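Local coordinates for LPXTG cell wall anchor domain-containing protein (Lactobacillus rhamnosus, PDB 7CBS) that forms the basal pilin subunit SpaB of the sortase-assembled SpaCBA pilus, and probably helps anchor that adhesive fibre to the cell wall, at residues S82-G85 against G86-E89. Residues are numbered along the deposited sequence; the frame is centred on the assembly and turned at random.
Sequences SKNG and GAIE
The side-chain amide of Asn-84 grips the backbone of Ala-87 at both ends. Ala-87 N donates to Asn-84 OD1 at 3.0 Å, fairly straight at 154° though arriving from above the carbonyl plane, and Asn-84 ND2 returns a more bent bond to Ala-87 O at 3.2 Å. This is the surface link between two consecutive helices in the N-terminal pilin domain: helix 74-84 ends, two glycines turn the chain, and Ala-87 is the N-cap of helix 88-95. Asn-84 OD1 also accepts a second, weak bond from Gly-86 N at 3.1 Å, so one oxygen gathers two successive backbone N-H groups. Having CG wedged between the backbone N and carbonyl carbon (chi1 67°) swings the amide over the turn. With an alanine here, Ala-87 would lose both an acceptor for its N-H and a donor for its carbonyl, and the glycine link would probably be freer to flex. Gly-85 and Gly-86 both have positive phi, and a side chain on Gly-85 would jam against the preceding carbonyl, while one on Gly-86 would strike Gly-85 O. Further out, Ile-88 rests on Phe-77 and Val-81, fastening the start of the second helix to the first. Beside the amide, the Ala-87 methyl completes the packing, its CB 3.6 Å from Asn-84 OD1 and 3.8 Å from Asn-84 CG.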
ATOM      1  N   SER A  82      -4.240 -10.571 -26.559  1.00 59.37           N
ATOM      2  CA  SER A  82      -3.747 -11.787 -27.255  1.00 62.31           C
ATOM      3  C   SER A  82      -4.479 -11.966 -28.590  1.00 66.04           C
ATOM      4  O   SER A  82      -3.847 -12.453 -29.536  1.00 69.34           O
ATOM      5  CB  SER A  82      -3.888 -13.011 -26.388  1.00 61.52           C
ATOM      6  OG  SER A  82      -3.096 -12.901 -25.225  1.00 58.33           O
ATOM      7  N   LYS A  83      -5.759 -11.581 -28.655  1.00 68.81           N
ATOM      8  CA  LYS A  83      -6.604 -11.663 -29.876  1.00 73.37           C
ATOM      9  C   LYS A  83      -6.182 -10.590 -30.890  1.00 74.58           C
ATOM     10  O   LYS A  83      -6.146 -10.916 -32.100  1.00 77.96           O
ATOM     11  CB  LYS A  83      -8.085 -11.482 -29.518  1.00 75.97           C
ATOM     12  CG  LYS A  83      -8.898 -12.748 -29.279  1.00 78.52           C
ATOM     13  CD  LYS A  83      -8.331 -13.799 -28.334  1.00 77.04           C
ATOM     14  CE  LYS A  83      -9.378 -14.458 -27.452  1.00 77.30           C
ATOM     15  NZ  LYS A  83     -10.563 -14.917 -28.217  1.00 82.30           N
ATOM     16  N   ASN A  84      -5.891  -9.364 -30.430  1.00 71.92           N
ATOM     17  CA  ASN A  84      -5.713  -8.172 -31.307  1.00 74.96           C
ATOM     18  C   ASN A  84      -4.249  -8.044 -31.752  1.00 76.11           C
ATOM     19  O   ASN A  84      -4.002  -7.298 -32.723  1.00 82.02           O
ATOM     20  CB  ASN A  84      -6.261  -6.890 -30.667  1.00 74.10           C
ATOM     21  CG  ASN A  84      -5.514  -6.414 -29.437  1.00 71.35           C
ATOM     22  OD1 ASN A  84      -4.326  -6.681 -29.267  1.00 72.29           O
ATOM     23  ND2 ASN A  84      -6.202  -5.681 -28.581  1.00 69.42           N
ATOM     24  N   GLY A  85      -3.322  -8.749 -31.098  1.00 73.69           N
ATOM     25  CA  GLY A  85      -1.904  -8.824 -31.504  1.00 74.60           C
ATOM     26  C   GLY A  85      -1.024  -7.836 -30.756  1.00 73.25           C
ATOM     27  O   GLY A  85      -0.074  -7.313 -31.372  1.00 77.06           O
ATOM     28  N   GLY A  86      -1.324  -7.587 -29.477  1.00 69.63           N
ATOM     29  CA  GLY A  86      -0.451  -6.848 -28.544  1.00 68.68           C
ATOM     30  C   GLY A  86      -0.751  -5.357 -28.495  1.00 67.88           C
ATOM     31  O   GLY A  86       0.150  -4.603 -28.077  1.00 68.63           O
ATOM     32  N   ALA A  87      -1.961  -4.943 -28.893  1.00 67.03           N
ATOM     33  CA  ALA A  87      -2.436  -3.540 -28.842  1.00 66.51           C
ATOM     34  C   ALA A  87      -3.014  -3.256 -27.448  1.00 62.77           C
ATOM     35  O   ALA A  87      -4.215  -3.525 -27.231  1.00 62.60           O
ATOM     36  CB  ALA A  87      -3.447  -3.293 -29.934  1.00 69.01           C
ATOM     37  N   ILE A  88      -2.184  -2.724 -26.547  1.00 60.08           N
ATOM     38  CA  ILE A  88      -2.505  -2.515 -25.099  1.00 57.53           C
ATOM     39  C   ILE A  88      -3.535  -1.382 -24.970  1.00 58.14           C
ATOM     40  O   ILE A  88      -4.552  -1.588 -24.281  1.00 57.51           O
ATOM     41  CB  ILE A  88      -1.219  -2.227 -24.290  1.00 56.14           C
ATOM     42  CG1 ILE A  88      -0.185  -3.347 -24.435  1.00 56.64           C
ATOM     43  CG2 ILE A  88      -1.535  -1.947 -22.832  1.00 54.38           C
ATOM     44  CD1 ILE A  88      -0.627  -4.681 -23.876  1.00 55.04           C
ATOM     45  N   GLU A  89      -3.267  -0.243 -25.615  1.00 61.00           N
ATOM     46  CA  GLU A  89      -4.127   0.972 -25.624  1.00 61.75           C
ATOM     47  C   GLU A  89      -5.528   0.610 -26.136  1.00 62.88           C
ATOM     48  O   GLU A  89      -6.512   1.051 -25.523  1.00 64.39           O
ATOM     49  CB  GLU A  89      -3.532   2.074 -26.511  1.00 65.12           C
ATOM     50  CG  GLU A  89      -2.014   2.058 -26.654  1.00 65.63           C
ATOM     51  CD  GLU A  89      -1.440   1.100 -27.690  1.00 67.21           C
ATOM     52  OE1 GLU A  89      -1.852   1.168 -28.874  1.00 70.46           O
ATOM     53  OE2 GLU A  89      -0.583   0.279 -27.309  1.00 65.21           O
TER